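Long-range contacts in surface glycoprotein (Trypanosoma brucei, PDB 5KLH), which is of unknown molecular function but, as the bilobed ectodomain of a membrane-anchored antigen on procyclic, insect-stage trypanosomes, has been proposed to act as a sensor: residues Glu27-Thr32 with Ile79-Pro84; Val36-Arg41 with Val56-Thr61; Lys157-Ala162 with Gln201-Gly206; Thr174-Ala179 with Pro208-Glu213. All coordinates share one frame; numbering follows the deposited sequence.

Interaction 1 of 4, residues Glu27-Thr32 with Ile79-Pro84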
loop_
_atom_site.group_PDB
_atom_site.type_symbol
_atom_site.label_atom_id
_atom_site.label_comp_id
_atom_site.label_asym_id
_atom_site.label_seq_id
_atom_site.Cartn_x
_atom_site.Cartn_y
_atom_site.Cartn_z
ATOM N N GLU A 27 6.967 3.663 21.834
ATOM C CA GLU A 27 7.646 2.668 22.666
ATOM C C GLU A 27 6.650 1.913 23.529
ATOM O O GLU A 27 6.901 0.772 23.944
ATOM C CB GLU A 27 8.714 3.328 23.548
ATOM C CG GLU A 27 9.745 4.125 22.764
ATOM C CD GLU A 27 10.169 3.452 21.459
ATOM O OE1 GLU A 27 10.668 2.303 21.496
ATOM O OE2 GLU A 27 10.001 4.080 20.385
ATOM N N SER A 28 5.508 2.544 23.774
ATOM C CA SER A 28 4.457 1.930 24.568
ATOM C C SER A 28 3.494 1.084 23.741
ATOM O O SER A 28 2.473 0.632 24.254
ATOM C CB SER A 28 3.672 3.010 25.318
ATOM O OG SER A 28 4.524 3.733 26.192
ATOM N N TRP A 29 3.813 0.859 22.467
ATOM C CA TRP A 29 2.889 0.136 21.584
ATOM C C TRP A 29 3.027 -1.389 21.709
ATOM O O TRP A 29 3.192 -2.127 20.717
ATOM C CB TRP A 29 3.085 0.594 20.130
ATOM C CG TRP A 29 2.276 1.820 19.764
ATOM C CD1 TRP A 29 1.664 2.693 20.625
ATOM C CD2 TRP A 29 1.987 2.298 18.441
ATOM N NE1 TRP A 29 1.010 3.673 19.919
ATOM C CE2 TRP A 29 1.191 3.453 18.577
ATOM C CE3 TRP A 29 2.324 1.859 17.151
ATOM C CZ2 TRP A 29 0.734 4.182 17.479
ATOM C CZ3 TRP A 29 1.856 2.579 16.059
ATOM C CH2 TRP A 29 1.072 3.726 16.233
ATOM N N THR A 30 2.981 -1.855 22.953
ATOM C CA THR A 30 2.965 -3.279 23.239
ATOM C C THR A 30 1.524 -3.762 23.196
ATOM O O THR A 30 0.596 -2.948 23.225
ATOM C CB THR A 30 3.546 -3.571 24.610
ATOM O OG1 THR A 30 2.916 -2.679 25.541
ATOM C CG2 THR A 30 5.056 -3.342 24.609
ATOM N N GLY A 31 1.336 -5.078 23.157
ATOM C CA GLY A 31 0.005 -5.650 23.099
ATOM C C GLY A 31 -0.012 -6.886 22.220
ATOM O O GLY A 31 0.971 -7.631 22.165
ATOM N N THR A 32 -1.127 -7.109 21.530
ATOM C CA THR A 32 -1.272 -8.291 20.677
ATOM C C THR A 32 -1.940 -7.982 19.348
ATOM O O THR A 32 -2.712 -7.031 19.230
ATOM C CB THR A 32 -2.092 -9.412 21.364
ATOM O OG1 THR A 32 -3.328 -8.869 21.848
ATOM C CG2 THR A 32 -1.326 -10.036 22.521
ATOM N N ILE A 79 -3.522 -2.970 20.885
ATOM C CA ILE A 79 -2.242 -2.346 21.169
ATOM C C ILE A 79 -2.447 -1.234 22.181
ATOM O O ILE A 79 -3.357 -0.414 22.035
ATOM C CB ILE A 79 -1.614 -1.793 19.884
ATOM C CG1 ILE A 79 -1.316 -2.949 18.920
ATOM C CG2 ILE A 79 -0.339 -1.004 20.182
ATOM C CD1 ILE A 79 -0.167 -3.884 19.398
ATOM N N ASN A 80 -1.621 -1.238 23.220
ATOM C CA ASN A 80 -1.632 -0.201 24.246
ATOM C C ASN A 80 -1.625 1.190 23.609
ATOM O O ASN A 80 -0.791 1.471 22.747
ATOM C CB ASN A 80 -0.421 -0.398 25.173
ATOM C CG ASN A 80 -0.398 0.568 26.331
ATOM O OD1 ASN A 80 -1.400 0.753 27.023
ATOM N ND2 ASN A 80 0.756 1.191 26.554
ATOM N N THR A 81 -2.589 2.019 24.026
ATOM C CA THR A 81 -2.811 3.409 23.601
ATOM C C THR A 81 -3.475 3.540 22.223
ATOM O O THR A 81 -3.758 4.648 21.788
ATOM C CB THR A 81 -1.490 4.285 23.610
ATOM O OG1 THR A 81 -0.652 3.982 22.482
ATOM C CG2 THR A 81 -0.709 4.112 24.911
ATOM N N VAL A 82 -3.759 2.420 21.559
ATOM C CA VAL A 82 -4.493 2.458 20.295
ATOM C C VAL A 82 -5.908 1.906 20.483
ATOM O O VAL A 82 -6.074 0.752 20.885
ATOM C CB VAL A 82 -3.753 1.635 19.190
ATOM C CG1 VAL A 82 -4.468 1.763 17.855
ATOM C CG2 VAL A 82 -2.314 2.109 19.052
ATOM N N ALA A 83 -6.931 2.720 20.223
ATOM C CA ALA A 83 -8.306 2.219 20.314
ATOM C C ALA A 83 -8.443 0.943 19.494
ATOM O O ALA A 83 -8.117 0.942 18.314
ATOM C CB ALA A 83 -9.303 3.258 19.829
ATOM N N PRO A 84 -8.909 -0.151 20.121
ATOM C CA PRO A 84 -8.945 -1.416 19.386
ATOM C C PRO A 84 -9.729 -1.334 18.080
ATOM O O PRO A 84 -10.738 -0.619 17.971
ATOM C CB PRO A 84 -9.629 -2.370 20.367
ATOM C CG PRO A 84 -9.304 -1.796 21.715
ATOM C CD PRO A 84 -9.312 -0.316 21.530
#
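Trp29 lies at about a right angle to the three side chains it meets on the opposing turn, those of Ile79, Thr81 and Val82, and each uses a different part of it. Val82 puts CG2 over one face, shifted toward the rim, in a CH-pi contact 4.0 Å from the centroid of the five-membered ring of Trp29. With CG1 anti to the backbone N (chi1 -176°), Val82 leaves CG2 as the methyl that meets the indole. Near the plane of the ring, at its edge, Thr81 OG1 comes to 3.1 Å from Trp29 NE1. Ile79 touches at the root of the side chain, its CG2 3.8 Å from Trp29 CB.

Polar grip comes from Asn80, whose side chain lies alongside that of Thr30 and points the same way. Its ND2 donates to Ser28 O over 2.9 Å, meeting a lone pair in the carbonyl plane, with the acceptor close to the plane of the amide. Its backbone N donates to Thr30 O at 2.8 Å, so one residue ties down the carbonyls before and after Trp29, the centre of an inverse gamma turn. Asn80 stands in a type II turn from Ile79 to Val82, closed by Val82 N bonding to Ile79 O. Gly31 then pairs with Ile79 in antiparallel, non-hydrogen-bonded fashion, CA to CA 4.4 Å.

Around the pair, Tyr170 of strand 170-172 meets the indole edge-to-face, Leu202 and Ser204 of strand 197-204 also touch it, and Ala38 of strand 36-47 packs on Ile79.

Interaction 2 of 4, residues Val36-Arg41 with Val56-Thr61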
loop_
_atom_site.group_PDB
_atom_site.type_symbol
_atom_site.label_atom_id
_atom_site.label_comp_id
_atom_site.label_asym_id
_atom_site.label_seq_id
_atom_site.Cartn_x
_atom_site.Cartn_y
_atom_site.Cartn_z
ATOM N N VAL A 36 -1.507 -12.716 19.206
ATOM C CA VAL A 36 -0.061 -12.919 19.110
ATOM C C VAL A 36 0.679 -11.710 19.682
ATOM O O VAL A 36 0.358 -10.569 19.353
ATOM C CB VAL A 36 0.392 -13.161 17.656
ATOM C CG1 VAL A 36 1.901 -13.418 17.604
ATOM C CG2 VAL A 36 -0.350 -14.341 17.056
ATOM N N LYS A 37 1.662 -11.952 20.549
ATOM C CA LYS A 37 2.375 -10.858 21.211
ATOM C C LYS A 37 3.064 -9.927 20.215
ATOM O O LYS A 37 3.813 -10.386 19.357
ATOM C CB LYS A 37 3.425 -11.404 22.178
ATOM C CG LYS A 37 4.149 -10.311 22.948
ATOM C CD LYS A 37 5.102 -10.899 23.978
ATOM C CE LYS A 37 5.708 -9.793 24.817
ATOM N NZ LYS A 37 6.546 -10.317 25.938
ATOM N N ALA A 38 2.821 -8.628 20.351
ATOM C CA ALA A 38 3.441 -7.629 19.478
ATOM C C ALA A 38 4.819 -7.209 19.976
ATOM O O ALA A 38 5.105 -7.268 21.172
ATOM C CB ALA A 38 2.550 -6.411 19.365
ATOM N N THR A 39 5.656 -6.738 19.058
ATOM C CA THR A 39 6.980 -6.269 19.403
ATOM C C THR A 39 7.202 -4.936 18.730
ATOM O O THR A 39 7.038 -4.837 17.524
ATOM C CB THR A 39 8.071 -7.266 18.943
ATOM O OG1 THR A 39 7.809 -8.558 19.501
ATOM C CG2 THR A 39 9.451 -6.790 19.372
ATOM N N VAL A 40 7.558 -3.916 19.502
ATOM C CA VAL A 40 7.906 -2.627 18.924
ATOM C C VAL A 40 9.269 -2.716 18.255
ATOM O O VAL A 40 10.245 -3.153 18.871
ATOM C CB VAL A 40 7.922 -1.515 19.996
ATOM C CG1 VAL A 40 8.377 -0.180 19.393
ATOM C CG2 VAL A 40 6.550 -1.380 20.599
ATOM N N ARG A 41 9.325 -2.289 16.995
ATOM C CA ARG A 41 10.524 -2.383 16.182
ATOM C C ARG A 41 10.999 -1.008 15.783
ATOM O O ARG A 41 10.213 -0.181 15.320
ATOM C CB ARG A 41 10.260 -3.200 14.910
ATOM C CG ARG A 41 9.875 -4.646 15.125
ATOM C CD ARG A 41 11.067 -5.493 15.442
ATOM N NE ARG A 41 10.731 -6.904 15.627
ATOM C CZ ARG A 41 11.580 -7.783 16.152
ATOM N NH1 ARG A 41 12.778 -7.371 16.536
ATOM N NH2 ARG A 41 11.242 -9.056 16.302
ATOM N N VAL A 56 9.378 3.670 13.322
ATOM C CA VAL A 56 9.023 2.817 14.442
ATOM C C VAL A 56 7.649 2.212 14.198
ATOM O O VAL A 56 6.707 2.928 13.860
ATOM C CB VAL A 56 9.009 3.597 15.776
ATOM C CG1 VAL A 56 8.607 2.670 16.911
ATOM C CG2 VAL A 56 10.371 4.202 16.054
ATOM N N TYR A 57 7.536 0.895 14.331
ATOM C CA TYR A 57 6.242 0.241 14.185
ATOM C C TYR A 57 6.123 -0.869 15.223
ATOM O O TYR A 57 7.111 -1.262 15.835
ATOM C CB TYR A 57 6.070 -0.309 12.762
ATOM C CG TYR A 57 7.145 -1.277 12.322
ATOM C CD1 TYR A 57 8.310 -0.819 11.726
ATOM C CD2 TYR A 57 6.980 -2.648 12.479
ATOM C CE1 TYR A 57 9.299 -1.702 11.322
ATOM C CE2 TYR A 57 7.957 -3.532 12.075
ATOM C CZ TYR A 57 9.113 -3.050 11.497
ATOM O OH TYR A 57 10.083 -3.929 11.091
ATOM N N THR A 58 4.922 -1.369 15.444
ATOM C CA THR A 58 4.789 -2.568 16.256
ATOM C C THR A 58 4.254 -3.694 15.369
ATOM O O THR A 58 3.491 -3.443 14.423
ATOM C CB THR A 58 3.906 -2.316 17.487
ATOM O OG1 THR A 58 4.031 -3.409 18.394
ATOM C CG2 THR A 58 2.436 -2.147 17.102
ATOM N N GLU A 59 4.703 -4.924 15.626
ATOM C CA GLU A 59 4.458 -6.021 14.684
ATOM C C GLU A 59 4.263 -7.365 15.352
ATOM O O GLU A 59 4.758 -7.601 16.450
ATOM C CB GLU A 59 5.613 -6.143 13.676
ATOM C CG GLU A 59 6.977 -6.504 14.295
ATOM C CD GLU A 59 7.178 -8.001 14.520
ATOM O OE1 GLU A 59 8.086 -8.367 15.305
ATOM O OE2 GLU A 59 6.450 -8.815 13.906
ATOM N N ALA A 60 3.557 -8.247 14.659
ATOM C CA ALA A 60 3.492 -9.636 15.043
ATOM C C ALA A 60 3.204 -10.444 13.795
ATOM O O ALA A 60 2.609 -9.930 12.842
ATOM C CB ALA A 60 2.418 -9.857 16.123
ATOM N N THR A 61 3.651 -11.696 13.793
ATOM C CA THR A 61 3.331 -12.629 12.717
ATOM C C THR A 61 2.099 -13.423 13.124
ATOM O O THR A 61 2.108 -14.115 14.144
ATOM C CB THR A 61 4.502 -13.573 12.428
ATOM O OG1 THR A 61 5.630 -12.797 12.011
ATOM C CG2 THR A 61 4.147 -14.555 11.319
HETATM O O HOH W 1 5.897 -9.864 17.710
HETATM O O HOH W 2 8.595 -10.648 16.106
#
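Val36 meets Ala60 through its CG1 methyl, 3.9 Å from Ala60 CB, where the first strand of this antiparallel hairpin comes alongside the second. After it, the carbonyl of Lys37 takes a hydrogen bond from a water that also donates to Glu59 O and accepts from Thr39 OG1, so water joins the strands ahead of the direct pairs. Ala38 sets CB 3.5 Å from Thr58 OG1, a hydroxyl whose hydrogen bond goes to Trp29 O.

Direct pairing begins at Thr39, bonded in both directions to the backbone of Glu59. Val40, opposite Thr58 in a non-hydrogen-bonded pair, shares that residue's face of the sheet and also reaches Val56, two residues before Thr58, CG1 to CG1 3.8 Å.

Arg41 forms the next hydrogen-bonded pair, its N 2.7 Å from Tyr57 O. On the face shared with Thr39, Tyr57 and Glu59, Arg41 CB rests over the Tyr57 ring, 3.8 Å from the centroid. CG packs against Glu59 CG, the chain bends at chi2 (-78°), and NE donates to Glu59 OE1 over 3.0 Å, with guanidinium and carboxylate planes 22° apart. NH2 adds a weak second bond to the same oxygen, while Thr39 CG2 covers one guanidinium face. The chemistry is thus divided: mostly methyl packing on the Val40 face, with the Thr58 hydroxyl engaged by Trp29 O, and on the other a diagonal salt bridge that probably helps fix the strand register at a partly exposed surface.

Interaction 3 of 4, residues Lys157-Ala162 with Gln201-Gly206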
loop_
_atom_site.group_PDB
_atom_site.type_symbol
_atom_site.label_atom_id
_atom_site.label_comp_id
_atom_site.label_asym_id
_atom_site.label_seq_id
_atom_site.Cartn_x
_atom_site.Cartn_y
_atom_site.Cartn_z
ATOM N N LYS A 157 2.233 -9.490 3.960
ATOM C CA LYS A 157 2.556 -8.425 4.903
ATOM C C LYS A 157 1.400 -7.436 4.889
ATOM O O LYS A 157 1.077 -6.884 3.845
ATOM C CB LYS A 157 3.883 -7.750 4.526
ATOM C CG LYS A 157 4.451 -6.856 5.612
ATOM C CD LYS A 157 5.914 -6.480 5.343
ATOM C CE LYS A 157 6.779 -7.709 5.073
ATOM N NZ LYS A 157 8.199 -7.346 4.775
ATOM N N LEU A 158 0.776 -7.227 6.048
ATOM C CA LEU A 158 -0.350 -6.327 6.159
ATOM C C LEU A 158 0.108 -5.084 6.906
ATOM O O LEU A 158 0.621 -5.204 8.012
ATOM C CB LEU A 158 -1.501 -7.014 6.896
ATOM C CG LEU A 158 -2.744 -6.154 7.137
ATOM C CD1 LEU A 158 -3.482 -5.951 5.844
ATOM C CD2 LEU A 158 -3.638 -6.811 8.172
ATOM N N TYR A 159 -0.024 -3.914 6.283
ATOM C CA TYR A 159 0.386 -2.645 6.896
ATOM C C TYR A 159 -0.810 -1.870 7.402
ATOM O O TYR A 159 -1.716 -1.571 6.622
ATOM C CB TYR A 159 1.133 -1.770 5.886
ATOM C CG TYR A 159 2.366 -2.386 5.280
ATOM C CD1 TYR A 159 2.267 -3.339 4.267
ATOM C CD2 TYR A 159 3.626 -1.982 5.681
ATOM C CE1 TYR A 159 3.404 -3.885 3.694
ATOM C CE2 TYR A 159 4.766 -2.521 5.108
ATOM C CZ TYR A 159 4.640 -3.470 4.114
ATOM O OH TYR A 159 5.765 -4.003 3.534
ATOM N N LEU A 160 -0.812 -1.513 8.685
ATOM C CA LEU A 160 -1.930 -0.786 9.270
ATOM C C LEU A 160 -1.430 0.543 9.797
ATOM O O LEU A 160 -0.244 0.667 10.105
ATOM C CB LEU A 160 -2.580 -1.600 10.394
ATOM C CG LEU A 160 -3.046 -3.001 10.001
ATOM C CD1 LEU A 160 -3.541 -3.796 11.214
ATOM C CD2 LEU A 160 -4.156 -2.892 8.978
ATOM N N VAL A 161 -2.317 1.533 9.882
ATOM C CA VAL A 161 -1.919 2.864 10.341
ATOM C C VAL A 161 -2.852 3.409 11.411
ATOM O O VAL A 161 -4.085 3.345 11.286
ATOM C CB VAL A 161 -1.849 3.860 9.146
ATOM C CG1 VAL A 161 -1.295 5.205 9.576
ATOM C CG2 VAL A 161 -0.982 3.302 8.030
ATOM N N ALA A 162 -2.250 3.930 12.475
ATOM C CA ALA A 162 -3.005 4.625 13.523
ATOM C C ALA A 162 -2.714 6.116 13.497
ATOM O O ALA A 162 -1.589 6.531 13.233
ATOM C CB ALA A 162 -2.668 4.056 14.901
ATOM N N GLN A 201 2.159 -5.127 10.507
ATOM C CA GLN A 201 2.905 -3.983 11.021
ATOM C C GLN A 201 1.999 -2.775 11.210
ATOM O O GLN A 201 1.295 -2.357 10.278
ATOM C CB GLN A 201 4.067 -3.619 10.073
ATOM C CG GLN A 201 5.043 -4.776 9.845
ATOM C CD GLN A 201 6.194 -4.429 8.912
ATOM O OE1 GLN A 201 6.345 -3.285 8.487
ATOM N NE2 GLN A 201 7.018 -5.427 8.594
ATOM N N LEU A 202 2.023 -2.200 12.410
ATOM C CA LEU A 202 1.214 -1.013 12.692
ATOM C C LEU A 202 2.122 0.207 12.838
ATOM O O LEU A 202 3.011 0.234 13.697
ATOM C CB LEU A 202 0.360 -1.219 13.957
ATOM C CG LEU A 202 -0.445 -0.012 14.444
ATOM C CD1 LEU A 202 -1.600 0.284 13.501
ATOM C CD2 LEU A 202 -0.951 -0.202 15.871
ATOM N N TYR A 203 1.917 1.186 11.956
ATOM C CA TYR A 203 2.629 2.466 11.963
ATOM C C TYR A 203 1.769 3.575 12.520
ATOM O O TYR A 203 0.524 3.483 12.521
ATOM C CB TYR A 203 3.053 2.864 10.544
ATOM C CG TYR A 203 4.144 2.000 9.983
ATOM C CD1 TYR A 203 3.849 0.784 9.399
ATOM C CD2 TYR A 203 5.477 2.401 10.048
ATOM C CE1 TYR A 203 4.866 -0.032 8.892
ATOM C CE2 TYR A 203 6.490 1.604 9.548
ATOM C CZ TYR A 203 6.176 0.386 8.974
ATOM O OH TYR A 203 7.179 -0.427 8.470
ATOM N N SER A 204 2.415 4.657 12.941
ATOM C CA SER A 204 1.682 5.891 13.194
ATOM C C SER A 204 1.676 6.721 11.909
ATOM O O SER A 204 2.585 6.594 11.086
ATOM C CB SER A 204 2.285 6.682 14.365
ATOM O OG SER A 204 3.564 7.209 14.044
ATOM N N GLU A 205 0.633 7.529 11.731
ATOM C CA GLU A 205 0.481 8.365 10.544
ATOM C C GLU A 205 1.693 9.219 10.232
ATOM O O GLU A 205 2.014 9.432 9.068
ATOM C CB GLU A 205 -0.734 9.304 10.681
ATOM C CG GLU A 205 -2.051 8.682 10.378
ATOM C CD GLU A 205 -3.160 9.718 10.268
ATOM O OE1 GLU A 205 -3.059 10.804 10.903
ATOM O OE2 GLU A 205 -4.149 9.426 9.579
ATOM N N GLY A 206 2.335 9.760 11.264
ATOM C CA GLY A 206 3.462 10.645 11.025
ATOM C C GLY A 206 4.798 9.944 10.836
ATOM O O GLY A 206 5.842 10.608 10.791
#
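Leu160 and Leu202 face each other across a parallel strand pair, the one parallel pairing in an otherwise antiparallel sheet. The tight part runs along the backbone, where Gln201 and Tyr203 bond alternately to Leu158, Leu160 and Ala162. These bonds are nearly straight, Leu160 N meeting Gln201 O at 2.8 Å. On the face carrying Leu160, Leu202 and Ala162, one methyl does the filling: Leu202 CD1 lies 3.8 Å from Leu160 CB and also reaches Ala162 CB at 4.2 Å. Val77 and Ile79 of strand 72-79 help to bury this face.

Toward the partly exposed ends the packing thins to single touches. At one end, Lys157 crosses Gln201 with CD 3.6 Å from NE2. At the other, the strand pair closes with a less straight bond from Glu205 N to Ala162 O, and Glu205 CG brushes Val161 CG1 before its carboxylate continues to Ser173.

On the opposite, buried face, Tyr159, Gln201 and Tyr203 stand side by side, the Gln201 amide turned 67° from the Tyr159 ring. Tyr159 CE2 lies 3.8 Å from the amide oxygen, Gln201 OE1, which accepts a hydrogen bond from Tyr203 OH over 3.0 Å.

Interaction 4 of 4, residues Thr174-Ala179 with Pro208-Glu213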
loop_
_atom_site.group_PDB
_atom_site.type_symbol
_atom_site.label_atom_id
_atom_site.label_comp_id
_atom_site.label_asym_id
_atom_site.label_seq_id
_atom_site.Cartn_x
_atom_site.Cartn_y
_atom_site.Cartn_z
ATOM N N THR A 174 -8.049 7.306 9.387
ATOM C CA THR A 174 -9.080 7.532 8.393
ATOM C C THR A 174 -8.483 7.612 6.994
ATOM O O THR A 174 -9.002 7.027 6.043
ATOM C CB THR A 174 -9.841 8.841 8.685
ATOM O OG1 THR A 174 -10.462 8.750 9.971
ATOM C CG2 THR A 174 -10.888 9.090 7.630
ATOM N N GLN A 175 -7.371 8.324 6.874
ATOM C CA GLN A 175 -6.823 8.629 5.565
ATOM C C GLN A 175 -5.945 7.495 5.029
ATOM O O GLN A 175 -5.933 7.211 3.827
ATOM C CB GLN A 175 -6.022 9.925 5.622
ATOM C CG GLN A 175 -5.681 10.475 4.252
ATOM C CD GLN A 175 -6.926 10.690 3.417
ATOM O OE1 GLN A 175 -7.775 11.495 3.766
ATOM N NE2 GLN A 175 -7.055 9.942 2.319
ATOM N N TYR A 176 -5.213 6.832 5.908
ATOM C CA TYR A 176 -4.300 5.791 5.442
ATOM C C TYR A 176 -4.821 4.410 5.784
ATOM O O TYR A 176 -4.874 4.042 6.960
ATOM C CB TYR A 176 -2.910 5.991 6.055
ATOM C CG TYR A 176 -2.223 7.264 5.628
ATOM C CD1 TYR A 176 -2.397 8.451 6.341
ATOM C CD2 TYR A 176 -1.409 7.287 4.505
ATOM C CE1 TYR A 176 -1.770 9.612 5.935
ATOM C CE2 TYR A 176 -0.785 8.447 4.097
ATOM C CZ TYR A 176 -0.964 9.596 4.821
ATOM O OH TYR A 176 -0.352 10.755 4.422
ATOM N N GLN A 177 -5.200 3.636 4.764
ATOM C CA GLN A 177 -5.675 2.275 4.979
ATOM C C GLN A 177 -4.508 1.305 4.839
ATOM O O GLN A 177 -4.647 0.112 5.073
ATOM C CB GLN A 177 -6.798 1.918 4.000
ATOM C CG GLN A 177 -8.164 2.576 4.310
ATOM C CD GLN A 177 -8.505 3.712 3.359
ATOM O OE1 GLN A 177 -7.650 4.197 2.622
ATOM N NE2 GLN A 177 -9.764 4.135 3.363
ATOM N N SER A 178 -3.367 1.836 4.405
ATOM C CA SER A 178 -2.102 1.110 4.421
ATOM C C SER A 178 -0.970 2.102 4.610
ATOM O O SER A 178 -1.129 3.293 4.301
ATOM C CB SER A 178 -1.908 0.312 3.119
ATOM O OG SER A 178 -0.609 -0.283 3.080
ATOM N N ALA A 179 0.167 1.619 5.113
ATOM C CA ALA A 179 1.362 2.457 5.174
ATOM C C ALA A 179 2.059 2.531 3.831
ATOM O O ALA A 179 2.889 3.415 3.618
ATOM C CB ALA A 179 2.340 1.942 6.235
ATOM N N PRO A 208 8.118 8.416 9.318
ATOM C CA PRO A 208 8.845 8.758 8.094
ATOM C C PRO A 208 8.701 7.702 6.995
ATOM O O PRO A 208 8.873 8.014 5.817
ATOM C CB PRO A 208 10.295 8.851 8.581
ATOM C CG PRO A 208 10.162 9.339 9.998
ATOM C CD PRO A 208 8.971 8.541 10.516
ATOM N N PHE A 209 8.407 6.460 7.368
ATOM C CA PHE A 209 8.164 5.432 6.353
ATOM C C PHE A 209 6.979 5.844 5.465
ATOM O O PHE A 209 7.035 5.723 4.234
ATOM C CB PHE A 209 7.902 4.070 7.020
ATOM C CG PHE A 209 7.623 2.942 6.048
ATOM C CD1 PHE A 209 6.333 2.665 5.640
ATOM C CD2 PHE A 209 8.650 2.139 5.586
ATOM C CE1 PHE A 209 6.066 1.635 4.758
ATOM C CE2 PHE A 209 8.392 1.101 4.706
ATOM C CZ PHE A 209 7.094 0.849 4.295
ATOM N N ILE A 210 5.911 6.322 6.094
ATOM C CA ILE A 210 4.720 6.730 5.353
ATOM C C ILE A 210 5.008 8.026 4.587
ATOM O O ILE A 210 4.669 8.141 3.408
ATOM C CB ILE A 210 3.517 6.893 6.289
ATOM C CG1 ILE A 210 3.058 5.514 6.773
ATOM C CG2 ILE A 210 2.395 7.651 5.592
ATOM C CD1 ILE A 210 1.980 5.552 7.846
ATOM N N ALA A 211 5.672 8.981 5.240
ATOM C CA ALA A 211 6.073 10.217 4.559
ATOM C C ALA A 211 6.933 9.957 3.319
ATOM O O ALA A 211 6.723 10.579 2.271
ATOM C CB ALA A 211 6.799 11.135 5.522
ATOM N N LEU A 212 7.896 9.039 3.424
ATOM C CA LEU A 212 8.730 8.689 2.287
ATOM C C LEU A 212 7.904 8.045 1.175
ATOM O O LEU A 212 8.073 8.390 0.001
ATOM C CB LEU A 212 9.867 7.762 2.732
ATOM C CG LEU A 212 10.967 7.475 1.719
ATOM C CD1 LEU A 212 11.674 8.782 1.341
ATOM C CD2 LEU A 212 11.956 6.469 2.286
ATOM N N GLU A 213 7.001 7.132 1.544
ATOM C CA GLU A 213 6.126 6.483 0.577
ATOM C C GLU A 213 5.341 7.531 -0.185
ATOM O O GLU A 213 5.199 7.457 -1.402
ATOM C CB GLU A 213 5.148 5.517 1.269
ATOM C CG GLU A 213 5.767 4.205 1.698
ATOM C CD GLU A 213 6.115 3.300 0.523
ATOM O OE1 GLU A 213 5.229 2.995 -0.302
ATOM O OE2 GLU A 213 7.288 2.881 0.412
#
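Ala179 and Ile210 bury the most surface here, the alanine at the end of a loop segment and the isoleucine in the first turn of helix 208-215. Ile210 points at the loop and splits its branches between two partners. Its CG1, anti to the carbonyl carbon (chi1 -71°), lies 3.7 Å from Ala179 CB, and CD1 is 4.0 Å from the same CB. The other branch, CG2, turns to Tyr176 and comes 3.6 Å from ring atom CE2, an off-centre CH-pi contact in which the two side chains cross at a slant.

Tyr176, third in buried area, is fixed beyond the contact: its hydroxyl is hydrogen-bonded to Arg214 of the same helix, and Phe183 meets its ring edge-to-face. Ala179 has neighbours on the helix besides Ile210, since Phe209 CE1 approaches its CB to 4.0 Å. The oxygen of Ala179 is buried with no hydrogen-bonding partner in the model. Its surroundings include Glu213 CG at 3.5 Å, while the chain of Glu213 bends at chi2 (-71°), and OE1 accepts from Tyr181 N.

Phe209 stacks on Tyr203, and Val161 of strand 145-164 touches both Tyr176 and Ile210, so loop, helix and sheet meet together. The arrangement is plain apolar packing of an irregular loop against the first turns of the helix that follows strand 197-204, beside the face of the mixed sheet that carries Val161.

In the fold
One sheet carries interactions 1, 2 and 3, and interaction 4 covers part of it with a loop and a helix. Interactions 1 and 2, centres 10 Å apart, meet where Gly31 O lies 2.8 Å from Ala38 N, a probable hydrogen bond. Strand 51-63 of interaction 2 pairs with strand 197-204 of interaction 3, Thr58 O 2.8 Å from Leu202 N, a probable hydrogen bond. Trp29 of interaction 1 also packs on strand 197-204, CZ3 3.5 Å from Leu202 O. Interactions 3 and 4 are the nearest pair, centres 7 Å apart, with Ile210 CD1 3.5 Å from Ser204 O. Interactions 1 and 4 do not touch, their nearest atoms being about 9 Å apart.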